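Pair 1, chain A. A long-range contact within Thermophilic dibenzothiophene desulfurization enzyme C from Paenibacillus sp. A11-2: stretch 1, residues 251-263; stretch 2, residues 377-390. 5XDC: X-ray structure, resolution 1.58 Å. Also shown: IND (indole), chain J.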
# COMPACT_ATOMS: atom_id res chain seq x y z
N THR A 251 5.79 -17.34 -22.27
CA THR A 251 4.76 -16.39 -22.68
C THR A 251 4.40 -15.46 -21.53
O THR A 251 4.19 -14.26 -21.74
CB THR A 251 3.55 -17.15 -23.19
OG1 THR A 251 3.91 -17.89 -24.37
CG2 THR A 251 2.39 -16.21 -23.55
N GLN A 252 4.31 -15.99 -20.32
CA GLN A 252 4.01 -15.15 -19.17
C GLN A 252 5.14 -14.16 -18.90
O GLN A 252 4.89 -13.05 -18.42
CB GLN A 252 3.72 -16.04 -17.96
CG GLN A 252 2.43 -16.80 -18.09
CD GLN A 252 1.22 -15.92 -17.77
OE1 GLN A 252 1.28 -15.09 -16.87
NE2 GLN A 252 0.13 -16.09 -18.51
N LEU A 253 6.38 -14.51 -19.25
CA LEU A 253 7.47 -13.54 -19.14
C LEU A 253 7.47 -12.52 -20.27
O LEU A 253 7.92 -11.39 -20.08
CB LEU A 253 8.82 -14.26 -19.06
CG LEU A 253 9.99 -13.39 -18.57
CD1 LEU A 253 9.79 -12.93 -17.16
CD2 LEU A 253 11.30 -14.17 -18.66
N ILE A 254 6.93 -12.88 -21.45
CA ILE A 254 6.66 -11.87 -22.48
C ILE A 254 5.72 -10.81 -21.93
O ILE A 254 5.97 -9.61 -22.05
CB ILE A 254 6.08 -12.53 -23.75
CG1 ILE A 254 7.17 -13.34 -24.47
CG2 ILE A 254 5.52 -11.48 -24.70
CD1 ILE A 254 6.62 -14.26 -25.57
N PHE A 255 4.61 -11.24 -21.31
CA PHE A 255 3.66 -10.29 -20.74
C PHE A 255 4.35 -9.41 -19.70
O PHE A 255 4.12 -8.19 -19.65
CB PHE A 255 2.49 -11.03 -20.11
CG PHE A 255 1.70 -11.91 -21.06
CD1 PHE A 255 1.75 -11.70 -22.42
CD2 PHE A 255 0.89 -12.93 -20.56
CE1 PHE A 255 1.00 -12.51 -23.29
CE2 PHE A 255 0.15 -13.74 -21.42
CZ PHE A 255 0.21 -13.52 -22.79
N THR A 256 5.18 -10.03 -18.86
CA THR A 256 5.91 -9.28 -17.83
C THR A 256 6.70 -8.14 -18.44
O THR A 256 6.71 -7.02 -17.92
CB THR A 256 6.83 -10.23 -17.07
OG1 THR A 256 6.06 -11.24 -16.42
CG2 THR A 256 7.64 -9.50 -16.01
N HIS A 257 7.38 -8.40 -19.56
CA HIS A 257 8.16 -7.36 -20.21
C HIS A 257 7.29 -6.30 -20.91
O HIS A 257 7.72 -5.16 -21.06
CB HIS A 257 9.13 -8.01 -21.18
CG HIS A 257 10.32 -8.61 -20.50
ND1 HIS A 257 10.29 -9.86 -19.91
CD2 HIS A 257 11.55 -8.11 -20.25
CE1 HIS A 257 11.46 -10.10 -19.35
NE2 HIS A 257 12.24 -9.06 -19.53
N LEU A 258 6.07 -6.65 -21.33
CA LEU A 258 5.13 -5.61 -21.76
C LEU A 258 4.86 -4.65 -20.62
O LEU A 258 4.89 -3.42 -20.81
CB LEU A 258 3.81 -6.23 -22.23
CG LEU A 258 3.85 -7.14 -23.46
CD1 LEU A 258 2.46 -7.63 -23.77
CD2 LEU A 258 4.44 -6.39 -24.66
N TYR A 259 4.63 -5.19 -19.42
CA TYR A 259 4.29 -4.35 -18.27
C TYR A 259 5.48 -3.52 -17.83
O TYR A 259 5.32 -2.33 -17.53
CB TYR A 259 3.75 -5.21 -17.13
CG TYR A 259 2.64 -6.15 -17.54
CD1 TYR A 259 1.83 -5.89 -18.65
CD2 TYR A 259 2.40 -7.31 -16.83
CE1 TYR A 259 0.86 -6.77 -19.04
CE2 TYR A 259 1.43 -8.20 -17.22
CZ TYR A 259 0.67 -7.93 -18.34
OH TYR A 259 -0.30 -8.84 -18.70
N LEU A 260 6.68 -4.11 -17.80
CA LEU A 260 7.86 -3.31 -17.47
C LEU A 260 8.13 -2.24 -18.52
O LEU A 260 8.54 -1.13 -18.20
CB LEU A 260 9.08 -4.22 -17.32
CG LEU A 260 8.99 -5.24 -16.20
CD1 LEU A 260 10.18 -6.20 -16.27
CD2 LEU A 260 8.97 -4.55 -14.84
N GLY A 261 7.90 -2.55 -19.80
CA GLY A 261 8.09 -1.55 -20.83
C GLY A 261 7.11 -0.39 -20.71
O GLY A 261 7.49 0.78 -20.83
N ILE A 262 5.83 -0.70 -20.49
CA ILE A 262 4.84 0.35 -20.30
C ILE A 262 5.22 1.22 -19.10
O ILE A 262 5.16 2.45 -19.17
CB ILE A 262 3.43 -0.25 -20.13
CG1 ILE A 262 2.97 -0.91 -21.43
CG2 ILE A 262 2.44 0.83 -19.69
CD1 ILE A 262 1.75 -1.77 -21.27
N ALA A 263 5.65 0.58 -18.01
CA ALA A 263 6.04 1.30 -16.80
C ALA A 263 7.19 2.26 -17.08
O ALA A 263 7.18 3.41 -16.62
CB ALA A 263 6.42 0.32 -15.70
N ARG A 377 -3.02 6.83 -21.84
CA ARG A 377 -2.77 5.66 -22.68
C ARG A 377 -1.98 4.59 -21.93
O ARG A 377 -2.25 3.39 -22.09
CB ARG A 377 -2.01 6.09 -23.94
CG ARG A 377 -1.64 4.96 -24.85
CD ARG A 377 -1.01 5.51 -26.14
NE ARG A 377 0.13 6.38 -25.86
CZ ARG A 377 1.38 5.97 -25.70
NH1 ARG A 377 1.69 4.68 -25.82
NH2 ARG A 377 2.33 6.85 -25.43
N PHE A 378 -1.00 4.99 -21.12
CA PHE A 378 -0.20 4.00 -20.41
C PHE A 378 -1.04 3.20 -19.43
O PHE A 378 -1.00 1.96 -19.42
CB PHE A 378 0.96 4.70 -19.69
CG PHE A 378 1.95 5.37 -20.62
CD1 PHE A 378 2.92 4.62 -21.27
CD2 PHE A 378 1.93 6.74 -20.81
CE1 PHE A 378 3.84 5.23 -22.11
CE2 PHE A 378 2.84 7.36 -21.64
CZ PHE A 378 3.79 6.60 -22.31
N TRP A 379 -1.85 3.88 -18.61
CA TRP A 379 -2.76 3.17 -17.72
C TRP A 379 -3.75 2.33 -18.50
O TRP A 379 -4.01 1.18 -18.15
CB TRP A 379 -3.48 4.15 -16.80
CG TRP A 379 -4.53 3.49 -15.93
CD1 TRP A 379 -4.34 2.87 -14.74
CD2 TRP A 379 -5.93 3.39 -16.21
NE1 TRP A 379 -5.53 2.37 -14.25
CE2 TRP A 379 -6.52 2.68 -15.14
CE3 TRP A 379 -6.74 3.82 -17.26
CZ2 TRP A 379 -7.88 2.41 -15.09
CZ3 TRP A 379 -8.09 3.54 -17.20
CH2 TRP A 379 -8.65 2.85 -16.12
N ARG A 380 -4.31 2.88 -19.58
CA ARG A 380 -5.30 2.11 -20.34
C ARG A 380 -4.69 0.83 -20.90
O ARG A 380 -5.29 -0.25 -20.82
CB ARG A 380 -5.88 2.96 -21.46
CG ARG A 380 -6.86 4.03 -20.98
CD ARG A 380 -7.60 4.66 -22.14
NE ARG A 380 -6.80 5.62 -22.87
CZ ARG A 380 -6.25 5.42 -24.07
NH1 ARG A 380 -6.38 4.26 -24.69
NH2 ARG A 380 -5.54 6.37 -24.65
N ASP A 381 -3.49 0.92 -21.46
CA ASP A 381 -2.83 -0.25 -22.04
C ASP A 381 -2.52 -1.28 -20.97
O ASP A 381 -2.84 -2.46 -21.11
CB ASP A 381 -1.56 0.19 -22.75
CG ASP A 381 -1.83 0.95 -24.03
OD1 ASP A 381 -2.93 0.80 -24.61
OD2 ASP A 381 -0.93 1.70 -24.46
N ALA A 382 -1.90 -0.83 -19.88
CA ALA A 382 -1.56 -1.74 -18.80
C ALA A 382 -2.80 -2.31 -18.13
O ALA A 382 -2.86 -3.51 -17.86
CB ALA A 382 -0.68 -1.03 -17.77
N ARG A 383 -3.79 -1.45 -17.84
CA ARG A 383 -4.98 -1.93 -17.15
C ARG A 383 -5.70 -3.00 -17.97
O ARG A 383 -6.26 -3.95 -17.42
CB ARG A 383 -5.93 -0.76 -16.84
CG ARG A 383 -7.24 -1.13 -16.14
CD ARG A 383 -7.03 -1.62 -14.72
NE ARG A 383 -6.41 -2.94 -14.69
CZ ARG A 383 -6.05 -3.57 -13.59
NH1 ARG A 383 -6.30 -3.05 -12.40
NH2 ARG A 383 -5.43 -4.75 -13.67
N THR A 384 -5.69 -2.85 -19.30
CA THR A 384 -6.31 -3.84 -20.18
C THR A 384 -5.55 -5.17 -20.14
O THR A 384 -6.13 -6.21 -19.82
CB THR A 384 -6.38 -3.29 -21.61
OG1 THR A 384 -7.21 -2.12 -21.65
CG2 THR A 384 -6.97 -4.30 -22.58
N HIS A 385 -4.26 -5.16 -20.47
CA HIS A 385 -3.63 -6.45 -20.67
C HIS A 385 -3.31 -7.18 -19.37
O HIS A 385 -3.26 -8.41 -19.38
CB HIS A 385 -2.35 -6.34 -21.50
CG HIS A 385 -1.94 -7.67 -22.02
ND1 HIS A 385 -1.01 -8.45 -21.37
CD2 HIS A 385 -2.44 -8.43 -23.02
CE1 HIS A 385 -0.90 -9.61 -22.00
NE2 HIS A 385 -1.76 -9.63 -23.00
N THR A 386 -3.08 -6.47 -18.26
CA THR A 386 -2.80 -7.15 -17.00
C THR A 386 -3.94 -8.07 -16.58
O THR A 386 -3.74 -8.92 -15.70
CB THR A 386 -2.52 -6.15 -15.86
OG1 THR A 386 -3.57 -5.17 -15.80
CG2 THR A 386 -1.18 -5.46 -16.01
N LEU A 387 -5.13 -7.92 -17.17
CA LEU A 387 -6.28 -8.76 -16.89
C LEU A 387 -6.28 -10.05 -17.69
O LEU A 387 -7.20 -10.86 -17.53
CB LEU A 387 -7.57 -7.98 -17.19
CG LEU A 387 -7.71 -6.67 -16.43
CD1 LEU A 387 -8.87 -5.86 -16.96
CD2 LEU A 387 -7.89 -6.93 -14.94
N HIS A 388 -5.28 -10.25 -18.55
CA HIS A 388 -5.22 -11.46 -19.38
C HIS A 388 -5.53 -12.71 -18.56
O HIS A 388 -6.33 -13.56 -18.98
CB HIS A 388 -3.83 -11.55 -20.02
CG HIS A 388 -3.62 -12.81 -20.80
ND1 HIS A 388 -3.22 -13.99 -20.22
CD2 HIS A 388 -3.73 -13.05 -22.13
CE1 HIS A 388 -3.10 -14.92 -21.15
NE2 HIS A 388 -3.39 -14.37 -22.32
N ASP A 389 -4.88 -12.84 -17.41
CA ASP A 389 -5.21 -13.88 -16.45
C ASP A 389 -4.99 -13.28 -15.07
O ASP A 389 -4.18 -12.37 -14.92
CB ASP A 389 -4.36 -15.15 -16.66
CG ASP A 389 -2.88 -14.88 -16.68
OD1 ASP A 389 -2.33 -14.54 -17.77
OD2 ASP A 389 -2.27 -15.00 -15.61
N PRO A 390 -5.75 -13.72 -14.08
CA PRO A 390 -5.82 -12.96 -12.82
C PRO A 390 -4.54 -13.06 -12.01
O PRO A 390 -4.07 -14.15 -11.68
CB PRO A 390 -7.01 -13.59 -12.08
CG PRO A 390 -7.30 -14.86 -12.77
CD PRO A 390 -6.76 -14.78 -14.17
N1 IND J . -5.61 -7.25 -24.94
C2 IND J . -5.18 -7.75 -26.09
C3 IND J . -5.30 -9.01 -25.91
C4 IND J . -6.02 -10.70 -24.21
C5 IND J . -6.53 -10.77 -22.91
C6 IND J . -6.77 -9.59 -22.17
C7 IND J . -6.50 -8.35 -22.74
C8 IND J . -6.01 -8.27 -24.02
C9 IND J . -5.76 -9.47 -24.77
O HOH W 1 -1.94 -10.90 -17.37

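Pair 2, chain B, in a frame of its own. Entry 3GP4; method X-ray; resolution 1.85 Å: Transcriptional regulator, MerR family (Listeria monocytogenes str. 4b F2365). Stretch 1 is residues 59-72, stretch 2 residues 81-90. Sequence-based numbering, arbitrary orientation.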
# COMPACT_ATOMS: atom_id res chain seq x y z
N GLY B 59 6.54 2.66 0.34
CA GLY B 59 6.57 2.52 1.81
C GLY B 59 7.92 2.24 2.43
O GLY B 59 8.01 1.83 3.58
N LEU B 60 9.01 2.41 1.66
CA LEU B 60 10.33 2.27 2.29
C LEU B 60 10.44 3.37 3.33
O LEU B 60 10.05 4.52 3.07
CB LEU B 60 11.48 2.41 1.27
CG LEU B 60 11.83 1.09 0.54
CD1 LEU B 60 10.73 0.68 -0.45
CD2 LEU B 60 13.20 1.20 -0.18
N SER B 61 10.97 3.03 4.50
CA SER B 61 11.04 4.02 5.56
C SER B 61 11.99 5.16 5.23
O SER B 61 13.02 4.96 4.56
CB SER B 61 11.35 3.40 6.93
OG SER B 61 12.74 3.41 7.28
N ILE B 62 11.57 6.35 5.63
CA ILE B 62 12.34 7.57 5.56
C ILE B 62 13.71 7.29 6.22
O ILE B 62 14.73 7.68 5.67
CB ILE B 62 11.58 8.71 6.29
CG1 ILE B 62 10.55 9.40 5.37
CG2 ILE B 62 12.51 9.74 6.90
CD1 ILE B 62 11.07 10.47 4.53
N GLU B 63 13.73 6.59 7.35
CA GLU B 63 15.03 6.36 8.05
C GLU B 63 15.96 5.46 7.24
O GLU B 63 17.17 5.67 7.26
CB GLU B 63 14.87 5.86 9.51
CG GLU B 63 14.02 6.78 10.46
CD GLU B 63 14.55 8.21 10.63
OE1 GLU B 63 15.75 8.48 10.39
OE2 GLU B 63 13.75 9.09 11.03
N ALA B 64 15.41 4.47 6.54
CA ALA B 64 16.25 3.56 5.74
C ALA B 64 16.85 4.35 4.58
O ALA B 64 18.04 4.19 4.27
CB ALA B 64 15.44 2.37 5.22
N LEU B 65 16.05 5.22 3.96
CA LEU B 65 16.47 5.95 2.75
C LEU B 65 17.53 7.00 3.12
O LEU B 65 18.48 7.21 2.35
CB LEU B 65 15.28 6.60 2.04
CG LEU B 65 14.30 5.58 1.40
CD1 LEU B 65 13.08 6.32 0.93
CD2 LEU B 65 14.95 4.85 0.22
N ILE B 66 17.36 7.61 4.28
CA ILE B 66 18.37 8.56 4.81
C ILE B 66 19.69 7.83 5.05
O ILE B 66 20.76 8.35 4.65
CB ILE B 66 17.86 9.32 6.05
CG1 ILE B 66 16.77 10.32 5.61
CG2 ILE B 66 18.98 10.16 6.73
CD1 ILE B 66 15.97 10.95 6.78
N ASP B 67 19.64 6.64 5.65
CA ASP B 67 20.87 5.81 5.88
C ASP B 67 21.56 5.46 4.58
O ASP B 67 22.79 5.48 4.52
CB ASP B 67 20.58 4.45 6.59
CG ASP B 67 20.49 4.56 8.10
OD1 ASP B 67 20.51 5.68 8.65
OD2 ASP B 67 20.40 3.50 8.76
N TYR B 68 20.76 5.12 3.57
CA TYR B 68 21.29 4.70 2.27
C TYR B 68 22.05 5.84 1.60
O TYR B 68 23.20 5.66 1.15
CB TYR B 68 20.15 4.21 1.36
CG TYR B 68 20.63 3.81 -0.01
CD1 TYR B 68 21.22 2.58 -0.21
CD2 TYR B 68 20.50 4.68 -1.09
CE1 TYR B 68 21.67 2.19 -1.47
CE2 TYR B 68 20.96 4.31 -2.36
CZ TYR B 68 21.54 3.05 -2.53
OH TYR B 68 22.00 2.65 -3.78
N LEU B 69 21.43 7.02 1.56
CA LEU B 69 22.16 8.21 1.09
C LEU B 69 23.42 8.53 1.93
O LEU B 69 24.49 8.79 1.34
CB LEU B 69 21.26 9.44 0.97
CG LEU B 69 22.03 10.63 0.40
CD1 LEU B 69 22.47 10.39 -1.03
CD2 LEU B 69 21.17 11.83 0.47
N ALA B 70 23.31 8.50 3.26
CA ALA B 70 24.48 8.67 4.15
C ALA B 70 25.64 7.72 3.82
O ALA B 70 26.80 8.17 3.72
CB ALA B 70 24.08 8.56 5.65
N LEU B 71 25.35 6.43 3.66
CA LEU B 71 26.36 5.45 3.20
C LEU B 71 26.98 5.83 1.86
O LEU B 71 28.24 5.88 1.72
CB LEU B 71 25.78 4.04 3.14
CG LEU B 71 25.40 3.39 4.48
CD1 LEU B 71 24.50 2.17 4.29
CD2 LEU B 71 26.65 2.98 5.32
N PHE B 72 26.12 6.11 0.88
CA PHE B 72 26.53 6.59 -0.43
C PHE B 72 27.50 7.78 -0.34
O PHE B 72 28.56 7.79 -1.00
CB PHE B 72 25.30 6.92 -1.29
CG PHE B 72 25.63 7.64 -2.58
CD1 PHE B 72 26.11 6.94 -3.67
CD2 PHE B 72 25.46 9.02 -2.68
CE1 PHE B 72 26.43 7.61 -4.86
CE2 PHE B 72 25.76 9.70 -3.86
CZ PHE B 72 26.24 8.98 -4.96
N ALA B 81 27.52 -2.68 2.67
CA ALA B 81 26.48 -2.24 3.62
C ALA B 81 25.26 -1.67 2.89
O ALA B 81 24.10 -1.89 3.30
CB ALA B 81 27.02 -1.23 4.60
N ARG B 82 25.51 -0.92 1.83
CA ARG B 82 24.40 -0.45 1.01
C ARG B 82 23.59 -1.60 0.35
O ARG B 82 22.36 -1.49 0.28
CB ARG B 82 24.89 0.56 -0.02
CG ARG B 82 24.97 1.95 0.49
CD ARG B 82 25.47 2.89 -0.62
NE ARG B 82 26.95 2.91 -0.67
CZ ARG B 82 27.67 3.29 -1.73
NH1 ARG B 82 27.08 3.66 -2.86
NH2 ARG B 82 28.99 3.31 -1.66
N ALA B 83 24.24 -2.65 -0.15
CA ALA B 83 23.53 -3.77 -0.76
C ALA B 83 22.71 -4.50 0.30
O ALA B 83 21.56 -4.88 0.03
CB ALA B 83 24.45 -4.76 -1.48
N GLU B 84 23.28 -4.67 1.49
CA GLU B 84 22.55 -5.32 2.60
C GLU B 84 21.30 -4.53 3.00
O GLU B 84 20.23 -5.13 3.35
CB GLU B 84 23.44 -5.46 3.82
CG GLU B 84 24.53 -6.51 3.67
CD GLU B 84 23.97 -7.92 3.52
OE1 GLU B 84 23.00 -8.25 4.26
OE2 GLU B 84 24.50 -8.67 2.67
N LEU B 85 21.45 -3.20 3.03
CA LEU B 85 20.33 -2.29 3.35
C LEU B 85 19.20 -2.45 2.33
O LEU B 85 18.03 -2.68 2.72
CB LEU B 85 20.82 -0.83 3.43
CG LEU B 85 19.87 0.32 3.83
CD1 LEU B 85 20.70 1.51 4.26
CD2 LEU B 85 18.93 0.78 2.70
N LEU B 86 19.53 -2.34 1.03
CA LEU B 86 18.56 -2.62 -0.05
C LEU B 86 17.91 -4.02 0.04
O LEU B 86 16.68 -4.15 -0.15
CB LEU B 86 19.20 -2.35 -1.44
CG LEU B 86 19.72 -0.93 -1.68
CD1 LEU B 86 20.23 -0.72 -3.11
CD2 LEU B 86 18.66 0.17 -1.30
N LYS B 87 18.70 -5.05 0.36
CA LYS B 87 18.18 -6.42 0.47
C LYS B 87 17.13 -6.55 1.60
O LYS B 87 16.09 -7.25 1.41
CB LYS B 87 19.32 -7.45 0.66
CG LYS B 87 20.08 -7.75 -0.65
CD LYS B 87 21.41 -8.49 -0.41
CE LYS B 87 22.38 -8.35 -1.59
NZ LYS B 87 23.47 -9.39 -1.57
N LYS B 88 17.40 -5.90 2.73
CA LYS B 88 16.46 -5.87 3.90
C LYS B 88 15.15 -5.18 3.50
O LYS B 88 14.03 -5.67 3.80
CB LYS B 88 17.10 -5.07 5.04
CG LYS B 88 16.78 -5.51 6.45
CD LYS B 88 17.96 -6.42 6.93
CE LYS B 88 19.24 -5.60 7.23
NZ LYS B 88 20.56 -6.33 7.00
N GLN B 89 15.28 -4.03 2.83
CA GLN B 89 14.09 -3.28 2.35
C GLN B 89 13.30 -4.08 1.32
O GLN B 89 12.04 -4.04 1.30
CB GLN B 89 14.50 -1.92 1.76
CG GLN B 89 15.03 -0.97 2.81
CD GLN B 89 13.99 -0.71 3.90
OE1 GLN B 89 12.83 -0.39 3.60
NE2 GLN B 89 14.39 -0.87 5.16
N ARG B 90 14.03 -4.82 0.48
CA ARG B 90 13.43 -5.70 -0.54
C ARG B 90 12.54 -6.77 0.07
O ARG B 90 11.36 -6.94 -0.36
CB ARG B 90 14.55 -6.33 -1.40
CG ARG B 90 14.11 -6.87 -2.78
CD ARG B 90 13.35 -8.24 -2.74
NE ARG B 90 13.06 -8.65 -4.12
CZ ARG B 90 12.23 -9.62 -4.52
NH1 ARG B 90 12.04 -9.82 -5.83
NH2 ARG B 90 11.58 -10.36 -3.65
O HOH W 2 11.53 0.57 5.53

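Two helices packed nearly antiparallel form one of the commonest units of protein architecture, and pairs 1 and 2 illustrate how little the backbone dictates the chemistry between them. In pair 1 the helix axes approach to 10.1 Å at an angle of 165° between their N-to-C directions; in pair 2 the values are 9.9 Å and 163°, with the same sign of crossing. Fourteen central residues superpose with an RMSD of 0.6 Å. The first helices match from Gln A252 on Ser B61 to Ala A263 on Phe B72, the second segments from Asp A381 on Ala B81 to His A388 on Lys B88. The buried surface is similar too, 517 Å² against 609 Å².

The most telling match is His A385 with Leu B85, both of which direct CA-to-CB toward the opposing helix. In pair 2 the leucine is a classical knob, seated in a hole formed by Ala B64, Asp B67, Tyr B68 and Leu B71. Leu B85 CD1 lies 3.9 Å from Leu B71 CD1, and Leu B85 CD2 lies 3.9 Å from Tyr B68 CB. The residues matching the first three members of that hole, Phe A255, Leu A258 and Tyr A259, also surround His A385, but here the contact is largely aromatic and polar. The imidazole turns its edge to the face of Phe A255, with His A385 CE1 3.4 Å from Phe A255 CD1, while Leu A258 CD1 covers one imidazole face at 4.3 Å from His A385 CE1. Tyr A259 OH and His A385 ND1 share a hydrogen bond of 2.8 Å.

At the matched tyrosines, identity of residue does not mean identity of role. Tyr A259 has chi1 in m and Tyr B68 in t, and their side-chain centres lie 4.1 Å apart although the CA atoms nearly coincide. The first receives Thr A386 CG2 over its ring face, 3.8 Å from the ring centroid; the second packs against the matching Leu B86, with Tyr B68 CE1 3.6 Å from Leu B86 CD2.

Side-chain bulk is also distributed differently. Phe A255 matches Ala B64: the phenyl ring reaches His A388 as well, directing its edge at that imidazole's face, whereas the small alanine leaves Ala B64 CB 3.4 Å from Gln B89 NE2. Conversely, Ala A382 matches Arg B82. Ile A262 CG2 packs 4.1 Å from Ala A382 CB, while the corresponding Leu B71 CB lies 3.5 Å from Arg B82 CG, so the aliphatic part of the arginine serves as packing surface.

Polar links complete the comparison. Gln A252 NE2 donates to Asp A389 OD1 across 3.0 Å, and the nearly straight N-H...acceptor angle of 172° indicates a well-aligned bond. Direct hydrogen bonds between the stretches occur in pair 1 only, but both pairs have a bridging water. Water 1 joins Tyr A259 OH, at 2.9 Å, to Thr A386 O, at a weak 3.2 Å; water 2 accepts from Ser B61 N at 2.7 Å and donates to Gln B89 OE1 at 2.5 Å. The general lesson is that a common helix spacing can be filled by an aromatic, hydrogen-bonded cluster or by a predominantly aliphatic knob-into-hole arrangement.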